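Local coordinates for protein carbon monoxide oxidation system transcription regulator CooA-1 (Carboxydothermus hydrogenoformans, PDB 2FMY) that senses carbon monoxide, probably through its bound heme, and acts as a DNA-binding transcription activator for the carbon monoxide oxidation system, at residues A74-C79 against V117-D122; T9-V14 against P110-N115; S53-V58 against L69-A74. All coordinates share one frame; numbering follows the deposited sequence.

Contact 1. Residues A74-C79 against V117-D122; sequences AGDIFC and VKVLGD. With HEM (protoporphyrin IX containing Fe), chain E.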
loop_
_atom_site.group_PDB
_atom_site.type_symbol
_atom_site.label_atom_id
_atom_site.label_comp_id
_atom_site.label_asym_id
_atom_site.label_seq_id
_atom_site.Cartn_x
_atom_site.Cartn_y
_atom_site.Cartn_z
ATOM N N ALA A 74 -1.036 -15.642 -13.800
ATOM C CA ALA A 74 -1.603 -16.935 -13.445
ATOM C C ALA A 74 -1.180 -17.334 -12.038
ATOM O O ALA A 74 0.008 -17.318 -11.710
ATOM C CB ALA A 74 -1.193 -17.990 -14.455
ATOM N N GLY A 75 -2.160 -17.651 -11.199
ATOM C CA GLY A 75 -1.887 -18.079 -9.830
ATOM C C GLY A 75 -2.052 -16.979 -8.796
ATOM O O GLY A 75 -2.015 -17.242 -7.587
ATOM N N ASP A 76 -2.252 -15.750 -9.262
ATOM C CA ASP A 76 -2.409 -14.610 -8.360
ATOM C C ASP A 76 -3.845 -14.379 -7.920
ATOM O O ASP A 76 -4.769 -14.483 -8.717
ATOM C CB ASP A 76 -1.850 -13.331 -8.992
ATOM C CG ASP A 76 -0.330 -13.295 -9.005
ATOM O OD1 ASP A 76 0.317 -13.979 -8.183
ATOM O OD2 ASP A 76 0.221 -12.569 -9.856
ATOM N N ILE A 77 -3.994 -14.016 -6.650
ATOM C CA ILE A 77 -5.276 -13.715 -6.018
ATOM C C ILE A 77 -5.504 -12.201 -5.965
ATOM O O ILE A 77 -4.582 -11.436 -5.709
ATOM C CB ILE A 77 -5.324 -14.263 -4.554
ATOM C CG1 ILE A 77 -5.288 -15.798 -4.508
ATOM C CG2 ILE A 77 -6.535 -13.753 -3.797
ATOM C CD1 ILE A 77 -6.576 -16.502 -4.967
ATOM N N PHE A 78 -6.737 -11.778 -6.219
ATOM C CA PHE A 78 -7.156 -10.418 -5.897
ATOM C C PHE A 78 -8.643 -10.416 -5.552
ATOM O O PHE A 78 -9.241 -11.476 -5.414
ATOM C CB PHE A 78 -6.783 -9.410 -7.009
ATOM C CG PHE A 78 -6.574 -8.003 -6.494
ATOM C CD1 PHE A 78 -5.612 -7.739 -5.513
ATOM C CD2 PHE A 78 -7.358 -6.951 -6.960
ATOM C CE1 PHE A 78 -5.451 -6.456 -5.011
ATOM C CE2 PHE A 78 -7.194 -5.671 -6.468
ATOM C CZ PHE A 78 -6.241 -5.419 -5.496
ATOM N N CYS A 79 -9.225 -9.237 -5.381
ATOM C CA CYS A 79 -10.621 -9.119 -4.949
ATOM C C CYS A 79 -11.322 -7.947 -5.621
ATOM O O CYS A 79 -10.706 -7.179 -6.371
ATOM C CB CYS A 79 -10.692 -8.948 -3.437
ATOM S SG CYS A 79 -10.086 -7.340 -2.894
ATOM N N VAL A 117 0.144 -12.213 0.353
ATOM C CA VAL A 117 1.300 -11.453 0.860
ATOM C C VAL A 117 2.197 -10.943 -0.282
ATOM O O VAL A 117 2.581 -9.777 -0.298
ATOM C CB VAL A 117 2.123 -12.320 1.857
ATOM C CG1 VAL A 117 3.528 -11.794 2.016
ATOM C CG2 VAL A 117 1.403 -12.424 3.214
ATOM N N LYS A 118 2.524 -11.833 -1.220
ATOM C CA LYS A 118 3.276 -11.510 -2.447
ATOM C C LYS A 118 2.591 -10.423 -3.299
ATOM O O LYS A 118 3.219 -9.430 -3.687
ATOM C CB LYS A 118 3.479 -12.789 -3.271
ATOM C CG LYS A 118 4.193 -12.599 -4.595
ATOM C CD LYS A 118 4.220 -13.893 -5.410
ATOM C CE LYS A 118 2.905 -14.123 -6.161
ATOM N NZ LYS A 118 2.751 -13.239 -7.364
ATOM N N VAL A 119 1.302 -10.623 -3.578
ATOM C CA VAL A 119 0.512 -9.667 -4.340
ATOM C C VAL A 119 0.398 -8.322 -3.612
ATOM O O VAL A 119 0.701 -7.284 -4.202
ATOM C CB VAL A 119 -0.911 -10.223 -4.677
ATOM C CG1 VAL A 119 -1.778 -9.147 -5.364
ATOM C CG2 VAL A 119 -0.804 -11.465 -5.555
ATOM N N LEU A 120 -0.018 -8.339 -2.343
ATOM C CA LEU A 120 -0.196 -7.088 -1.588
ATOM C C LEU A 120 1.116 -6.320 -1.410
ATOM O O LEU A 120 1.120 -5.094 -1.447
ATOM C CB LEU A 120 -0.876 -7.320 -0.235
ATOM C CG LEU A 120 -2.356 -7.732 -0.200
ATOM C CD1 LEU A 120 -2.761 -8.115 1.228
ATOM C CD2 LEU A 120 -3.297 -6.634 -0.767
ATOM N N GLY A 121 2.216 -7.049 -1.223
ATOM C CA GLY A 121 3.556 -6.460 -1.173
ATOM C C GLY A 121 3.941 -5.732 -2.458
ATOM O O GLY A 121 4.455 -4.615 -2.412
ATOM N N ASP A 122 3.688 -6.362 -3.603
ATOM C CA ASP A 122 3.938 -5.742 -4.909
ATOM C C ASP A 122 3.075 -4.508 -5.175
ATOM O O ASP A 122 3.569 -3.536 -5.723
ATOM C CB ASP A 122 3.784 -6.755 -6.050
ATOM C CG ASP A 122 5.053 -7.572 -6.289
ATOM O OD1 ASP A 122 4.940 -8.768 -6.629
ATOM O OD2 ASP A 122 6.164 -7.026 -6.148
HETATM C CHA HEM E . -10.226 -4.087 2.347
HETATM C CHB HEM E . -12.037 -8.115 4.347
HETATM C CHC HEM E . -9.775 -10.772 0.945
HETATM C CHD HEM E . -7.232 -6.849 -0.395
HETATM C C1A HEM E . -10.967 -4.932 3.150
HETATM C C2A HEM E . -11.950 -4.534 4.151
HETATM C C3A HEM E . -12.455 -5.647 4.718
HETATM C C4A HEM E . -11.811 -6.786 4.078
HETATM C CMA HEM E . -13.541 -5.706 5.834
HETATM C CAA HEM E . -12.308 -3.071 4.513
HETATM C CBA HEM E . -11.388 -2.711 5.679
HETATM C CGA HEM E . -11.757 -1.409 6.350
HETATM O O1A HEM E . -12.910 -1.266 6.850
HETATM O O2A HEM E . -10.885 -0.508 6.396
HETATM C C1B HEM E . -11.548 -9.189 3.631
HETATM C C2B HEM E . -11.762 -10.582 3.954
HETATM C C3B HEM E . -11.140 -11.325 3.013
HETATM C C4B HEM E . -10.509 -10.422 2.064
HETATM C CMB HEM E . -12.573 -11.065 5.181
HETATM C CAB HEM E . -11.055 -12.862 2.920
HETATM C CBB HEM E . -12.009 -13.662 3.392
HETATM C C1C HEM E . -8.909 -9.959 0.245
HETATM C C2C HEM E . -8.077 -10.314 -0.892
HETATM C C3C HEM E . -7.365 -9.225 -1.252
HETATM C C4C HEM E . -7.726 -8.140 -0.360
HETATM C CMC HEM E . -8.032 -11.706 -1.564
HETATM C CAC HEM E . -6.347 -9.098 -2.411
HETATM C CBC HEM E . -5.216 -9.817 -2.391
HETATM C C1D HEM E . -7.810 -5.725 0.165
HETATM C C2D HEM E . -7.420 -4.345 -0.081
HETATM C C3D HEM E . -8.352 -3.493 0.786
HETATM C C4D HEM E . -9.221 -4.424 1.458
HETATM C CMD HEM E . -6.291 -3.839 -1.000
HETATM C CAD HEM E . -8.371 -1.954 0.879
HETATM C CBD HEM E . -9.214 -1.518 -0.306
HETATM C CGD HEM E . -9.210 -0.025 -0.498
HETATM O O1D HEM E . -9.594 0.432 -1.593
HETATM O O2D HEM E . -8.840 0.712 0.447
HETATM N NA HEM E . -10.917 -6.310 3.136
HETATM N NB HEM E . -10.785 -9.132 2.474
HETATM N NC HEM E . -8.670 -8.630 0.526
HETATM N ND HEM E . -8.864 -5.711 1.075
HETATM FE FE HEM E . -9.826 -7.384 1.732
#
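The F78 ring is met obliquely at one corner, where F78 CD1 is 4.1 Å from V119 CG1 and 3.5 Å from HEM CAC. The porphyrin is approached from two sides. C79 SG stands above its face near HEM C4C, at the edge of a pyrrole and 3.6 Å from that atom, yet the same SG is 4.6 Å from HEM FE, too far for a bond to the iron. L120 CD2 approaches HEM CHD from the opposite side of the porphyrin, and I77 CG2 meets the methyl HEM CMC. The heme edge thus lies where strand 77-79 of the cyclic-nucleotide-binding (cupin-type) beta domain meets helix 111-135, which packs against its counterpart in the second subunit, as in other CRP-family dimers; L120 touches L124 of that subunit. V119 and K118 make the direct join. V119, pointing at the strand, puts CG1 3.6 Å from I77 O, while its CG2 rests on the carboxylate of D76. K118 NZ donates to D76 OD1 at 2.7 Å in a salt bridge, meeting the oxygen on its syn side, 24° out of the carboxylate plane. The lysine chain folds back at its last two torsions (chi3 81°, chi4 75°), which carries NZ to the acid. N115 ND2 also donates to OD1 and E73 N to OD2, fixing the rotation of the buried carboxylate from three donors.

Contact 2. Residues T9-V14 against P110-N115; sequences TNLLEV and PAFSLN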
loop_
_atom_site.group_PDB
_atom_site.type_symbol
_atom_site.label_atom_id
_atom_site.label_comp_id
_atom_site.label_asym_id
_atom_site.label_seq_id
_atom_site.Cartn_x
_atom_site.Cartn_y
_atom_site.Cartn_z
ATOM N N THR A 9 6.375 -22.367 -5.377
ATOM C CA THR A 9 5.366 -23.142 -6.089
ATOM C C THR A 9 4.120 -22.314 -6.403
ATOM O O THR A 9 3.731 -21.418 -5.638
ATOM C CB THR A 9 5.023 -24.480 -5.369
ATOM O OG1 THR A 9 3.859 -25.069 -5.966
ATOM C CG2 THR A 9 4.768 -24.255 -3.880
ATOM N N ASN A 10 3.523 -22.596 -7.556
ATOM C CA ASN A 10 2.368 -21.848 -8.011
ATOM C C ASN A 10 1.110 -22.331 -7.315
ATOM O O ASN A 10 0.924 -23.537 -7.097
ATOM C CB ASN A 10 2.221 -21.922 -9.531
ATOM C CG ASN A 10 1.294 -20.852 -10.077
ATOM O OD1 ASN A 10 0.075 -20.934 -9.916
ATOM N ND2 ASN A 10 1.867 -19.834 -10.726
ATOM N N LEU A 11 0.257 -21.376 -6.961
ATOM C CA LEU A 11 -1.006 -21.661 -6.301
ATOM C C LEU A 11 -1.889 -22.602 -7.135
ATOM O O LEU A 11 -2.581 -23.457 -6.582
ATOM C CB LEU A 11 -1.723 -20.351 -5.939
ATOM C CG LEU A 11 -3.049 -20.384 -5.171
ATOM C CD1 LEU A 11 -3.004 -21.332 -3.964
ATOM C CD2 LEU A 11 -3.457 -18.965 -4.754
ATOM N N LEU A 12 -1.826 -22.474 -8.460
ATOM C CA LEU A 12 -2.585 -23.358 -9.351
ATOM C C LEU A 12 -2.129 -24.813 -9.247
ATOM O O LEU A 12 -2.947 -25.739 -9.351
ATOM C CB LEU A 12 -2.531 -22.873 -10.808
ATOM C CG LEU A 12 -3.139 -21.491 -11.116
ATOM C CD1 LEU A 12 -2.862 -21.096 -12.565
ATOM C CD2 LEU A 12 -4.630 -21.457 -10.843
ATOM N N GLU A 13 -0.826 -25.004 -9.038
ATOM C CA GLU A 13 -0.261 -26.332 -8.824
ATOM C C GLU A 13 -0.749 -26.928 -7.504
ATOM O O GLU A 13 -1.269 -28.042 -7.475
ATOM C CB GLU A 13 1.264 -26.270 -8.858
ATOM C CG GLU A 13 1.955 -27.609 -8.752
ATOM C CD GLU A 13 3.441 -27.507 -9.058
ATOM O OE1 GLU A 13 3.846 -26.529 -9.729
ATOM O OE2 GLU A 13 4.200 -28.400 -8.624
ATOM N N VAL A 14 -0.597 -26.163 -6.429
ATOM C CA VAL A 14 -1.054 -26.551 -5.093
ATOM C C VAL A 14 -2.547 -26.906 -5.051
ATOM O O VAL A 14 -2.945 -27.840 -4.363
ATOM C CB VAL A 14 -0.727 -25.453 -4.058
ATOM C CG1 VAL A 14 -1.160 -25.876 -2.663
ATOM C CG2 VAL A 14 0.781 -25.156 -4.067
ATOM N N PRO A 110 -3.237 -22.753 3.617
ATOM C CA PRO A 110 -2.204 -21.711 3.804
ATOM C C PRO A 110 -1.605 -21.094 2.539
ATOM O O PRO A 110 -1.109 -19.975 2.598
ATOM C CB PRO A 110 -1.103 -22.439 4.584
ATOM C CG PRO A 110 -1.790 -23.620 5.208
ATOM C CD PRO A 110 -2.807 -24.037 4.200
ATOM N N ALA A 111 -1.631 -21.805 1.416
ATOM C CA ALA A 111 -1.064 -21.269 0.177
ATOM C C ALA A 111 -1.722 -19.969 -0.276
ATOM O O ALA A 111 -1.070 -19.130 -0.901
ATOM C CB ALA A 111 -1.119 -22.306 -0.939
ATOM N N PHE A 112 -3.012 -19.807 0.018
ATOM C CA PHE A 112 -3.741 -18.608 -0.410
ATOM C C PHE A 112 -3.190 -17.352 0.261
ATOM O O PHE A 112 -2.907 -16.376 -0.414
ATOM C CB PHE A 112 -5.255 -18.734 -0.189
ATOM C CG PHE A 112 -5.943 -19.662 -1.168
ATOM C CD1 PHE A 112 -6.089 -21.015 -0.877
ATOM C CD2 PHE A 112 -6.445 -19.180 -2.375
ATOM C CE1 PHE A 112 -6.720 -21.877 -1.782
ATOM C CE2 PHE A 112 -7.093 -20.037 -3.288
ATOM C CZ PHE A 112 -7.230 -21.389 -2.979
ATOM N N SER A 113 -3.021 -17.371 1.578
ATOM C CA SER A 113 -2.524 -16.175 2.256
ATOM C C SER A 113 -1.068 -15.859 1.884
ATOM O O SER A 113 -0.678 -14.693 1.865
ATOM C CB SER A 113 -2.691 -16.281 3.769
ATOM O OG SER A 113 -1.897 -17.333 4.267
ATOM N N LEU A 114 -0.270 -16.886 1.576
ATOM C CA LEU A 114 1.108 -16.653 1.136
ATOM C C LEU A 114 1.156 -15.925 -0.211
ATOM O O LEU A 114 2.030 -15.080 -0.419
ATOM C CB LEU A 114 1.935 -17.953 1.076
ATOM C CG LEU A 114 2.240 -18.650 2.405
ATOM C CD1 LEU A 114 2.928 -19.991 2.167
ATOM C CD2 LEU A 114 3.060 -17.754 3.354
ATOM N N ASN A 115 0.225 -16.257 -1.112
ATOM C CA ASN A 115 0.135 -15.580 -2.404
ATOM C C ASN A 115 -0.374 -14.161 -2.242
ATOM O O ASN A 115 0.059 -13.265 -2.949
ATOM C CB ASN A 115 -0.768 -16.317 -3.407
ATOM C CG ASN A 115 -0.959 -15.509 -4.698
ATOM O OD1 ASN A 115 -1.919 -14.746 -4.831
ATOM N ND2 ASN A 115 -0.004 -15.623 -5.617
#
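L11 sets one methyl squarely over a face of the F112 ring: CD1 stands 4.1 Å from the F112 ring centroid and only 1° off the ring normal, a CH-pi contact. The second methyl stands over the same face, off to one side, with L11 CD2 3.8 Å from F112 CD2, and it also touches N115, with 4.0 Å between L11 CD2 and N115 CB. The same CD1 that caps the ring also meets A111 CB at 3.7 Å, and V14 CG1 adds to the cover of that alanine. With CG anti to the backbone N (chi1 -177°), the L11 branches extend across helix 111-135, and the leucine crosses both F112 and N115 at about a right angle. In the next shell, N10 is the N-cap of helix 11-14: its OD1 accepts from L12 N at 2.8 Å, in the carbonyl plane and on a lone pair, which fixes the start of the short helix just where L11 enters. The amide of N10 also binds A74 O through ND2. N115 OD1 accepts from I77 N, and A111 N donates to Y20 OH. The short N-terminal helix is thereby packed on the first turns of the long dimer helix that follows the beta domain. Around them, L11 and F112 both rest on I77 of strand 77-79, L11 also touches L50 of strand 47-53, and F112 meets F102 of helix 99-108 with the ring planes nearly perpendicular.

Contact 3. Residues S53-V58 against L69-A74; sequences SGRVRV and LAILEA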
loop_
_atom_site.group_PDB
_atom_site.type_symbol
_atom_site.label_atom_id
_atom_site.label_comp_id
_atom_site.label_asym_id
_atom_site.label_seq_id
_atom_site.Cartn_x
_atom_site.Cartn_y
_atom_site.Cartn_z
ATOM N N SER A 53 -5.541 -18.001 -16.124
ATOM C CA SER A 53 -4.694 -17.744 -17.269
ATOM C C SER A 53 -4.862 -16.304 -17.739
ATOM O O SER A 53 -5.918 -15.700 -17.572
ATOM C CB SER A 53 -5.008 -18.717 -18.408
ATOM O OG SER A 53 -6.332 -18.530 -18.866
ATOM N N GLY A 54 -3.808 -15.764 -18.336
ATOM C CA GLY A 54 -3.826 -14.395 -18.807
ATOM C C GLY A 54 -3.096 -13.501 -17.843
ATOM O O GLY A 54 -2.300 -13.966 -17.026
ATOM N N ARG A 55 -3.354 -12.204 -17.960
ATOM C CA ARG A 55 -2.709 -11.199 -17.128
ATOM C C ARG A 55 -3.701 -10.070 -16.915
ATOM O O ARG A 55 -4.415 -9.661 -17.846
ATOM C CB ARG A 55 -1.416 -10.665 -17.773
ATOM C CG ARG A 55 -0.207 -11.619 -17.665
ATOM C CD ARG A 55 1.032 -11.152 -18.470
ATOM N NE ARG A 55 1.460 -9.796 -18.105
ATOM C CZ ARG A 55 2.723 -9.362 -18.127
ATOM N NH1 ARG A 55 3.714 -10.181 -18.477
ATOM N NH2 ARG A 55 3.005 -8.109 -17.782
ATOM N N VAL A 56 -3.731 -9.566 -15.689
ATOM C CA VAL A 56 -4.736 -8.605 -15.278
ATOM C C VAL A 56 -4.044 -7.405 -14.642
ATOM O O VAL A 56 -3.193 -7.554 -13.761
ATOM C CB VAL A 56 -5.752 -9.269 -14.292
ATOM C CG1 VAL A 56 -6.561 -8.235 -13.546
ATOM C CG2 VAL A 56 -6.679 -10.231 -15.035
ATOM N N ARG A 57 -4.404 -6.217 -15.108
ATOM C CA ARG A 57 -3.852 -4.984 -14.578
ATOM C C ARG A 57 -4.760 -4.414 -13.490
ATOM O O ARG A 57 -5.971 -4.238 -13.705
ATOM C CB ARG A 57 -3.659 -3.958 -15.697
ATOM C CG ARG A 57 -2.962 -2.687 -15.228
ATOM C CD ARG A 57 -2.500 -1.829 -16.381
ATOM N NE ARG A 57 -3.611 -1.203 -17.096
ATOM C CZ ARG A 57 -3.945 0.082 -17.001
ATOM N NH1 ARG A 57 -3.260 0.908 -16.214
ATOM N NH2 ARG A 57 -4.974 0.544 -17.704
ATOM N N VAL A 58 -4.169 -4.157 -12.327
ATOM C CA VAL A 58 -4.827 -3.441 -11.243
ATOM C C VAL A 58 -4.307 -2.004 -11.265
ATOM O O VAL A 58 -3.091 -1.774 -11.225
ATOM C CB VAL A 58 -4.556 -4.102 -9.864
ATOM C CG1 VAL A 58 -5.302 -3.374 -8.746
ATOM C CG2 VAL A 58 -4.946 -5.607 -9.891
ATOM N N LEU A 69 -1.001 -0.302 -10.439
ATOM C CA LEU A 69 -0.590 -0.784 -9.114
ATOM C C LEU A 69 0.052 -2.172 -9.129
ATOM O O LEU A 69 0.933 -2.443 -8.317
ATOM C CB LEU A 69 -1.758 -0.753 -8.117
ATOM C CG LEU A 69 -2.515 0.556 -7.867
ATOM C CD1 LEU A 69 -3.758 0.275 -7.023
ATOM C CD2 LEU A 69 -1.633 1.614 -7.200
ATOM N N ALA A 70 -0.387 -3.039 -10.041
ATOM C CA ALA A 70 0.149 -4.399 -10.177
ATOM C C ALA A 70 -0.316 -5.050 -11.464
ATOM O O ALA A 70 -1.387 -4.728 -11.995
ATOM C CB ALA A 70 -0.278 -5.274 -8.996
ATOM N N ILE A 71 0.504 -5.968 -11.962
ATOM C CA ILE A 71 0.089 -6.905 -13.005
ATOM C C ILE A 71 -0.070 -8.261 -12.319
ATOM O O ILE A 71 0.860 -8.766 -11.697
ATOM C CB ILE A 71 1.108 -6.980 -14.163
ATOM C CG1 ILE A 71 1.467 -5.580 -14.693
ATOM C CG2 ILE A 71 0.617 -7.917 -15.282
ATOM C CD1 ILE A 71 0.290 -4.718 -15.128
ATOM N N LEU A 72 -1.274 -8.813 -12.384
ATOM C CA LEU A 72 -1.551 -10.125 -11.807
ATOM C C LEU A 72 -1.396 -11.161 -12.886
ATOM O O LEU A 72 -1.862 -10.972 -14.006
ATOM C CB LEU A 72 -2.967 -10.194 -11.216
ATOM C CG LEU A 72 -3.369 -9.100 -10.214
ATOM C CD1 LEU A 72 -4.861 -9.140 -9.973
ATOM C CD2 LEU A 72 -2.615 -9.212 -8.897
ATOM N N GLU A 73 -0.734 -12.250 -12.539
ATOM C CA GLU A 73 -0.435 -13.315 -13.476
ATOM C C GLU A 73 -1.079 -14.601 -12.976
ATOM O O GLU A 73 -1.620 -14.638 -11.866
ATOM C CB GLU A 73 1.081 -13.459 -13.605
ATOM C CG GLU A 73 1.689 -12.341 -14.445
ATOM C CD GLU A 73 3.161 -12.116 -14.186
ATOM O OE1 GLU A 73 3.758 -12.881 -13.401
ATOM O OE2 GLU A 73 3.728 -11.164 -14.771
ATOM N N ALA A 74 -1.036 -15.642 -13.800
ATOM C CA ALA A 74 -1.603 -16.935 -13.445
ATOM C C ALA A 74 -1.180 -17.334 -12.038
ATOM O O ALA A 74 0.008 -17.318 -11.710
ATOM C CB ALA A 74 -1.193 -17.990 -14.455
HETATM O O HOH W 1 0.002 -15.206 -16.546
#
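V56 and L72 form an antiparallel hydrogen-bonded pair, with V56 N 2.9 Å from L72 O and L72 N 2.7 Å from V56 O. Further along, V58 N donates to A70 O, while V58 O accepts from both L69 N and A70 N, a classic beta bulge. The packing is tight on the buried face, where L72 CD1 touches V58 CG2 at 3.5 Å and V56 CG1 at 4.1 Å. The opposite face, partly exposed, is looser. R55 and E73 run side by side, and E73 OE2 lies over a face of the guanidinium, 3.8 Å from R55 NH1: a long salt bridge of charges alone. Bent at chi3 (56°), R55 also brings NE and NH2 against I71 CG2. Replacing R55 by a leucine would probably leave the E73 carboxylate without this opposite charge. R57 turns its end away to E66, and at the open end one water bridges G54 O and A74 N. This hairpin of strands 55-61 and 66-73 sets V58 and L72 on F78 of strand 77-79, L72 on V119 and L69 and A70 on L123 of helix 111-135, and L69 on L128 of the second subunit.

Overall arrangement
From the N terminus, residues 9-14 come first and pair with 110-115, so contact 2 closes a loop that contains all the strands of the beta domain. Within that loop contact 3 closes early, as a hairpin between 53-58 and 69-74. Contact 1 opens at A74, the residue it shares with contact 3, and closes at 117-122, after 110-115 has already completed contact 2; contacts 1 and 2 therefore cross, whereas 3 and 1 run in series. Helix 111-135 serves both long-range closures one after the other. N115 bridges contacts 1 and 2, the bond from N10 ND2 to A74 O ties contact 2 to contact 3, and contact 3 packs on contact 1, joining hairpin, heme-side strand, N-terminal helix and dimer helix.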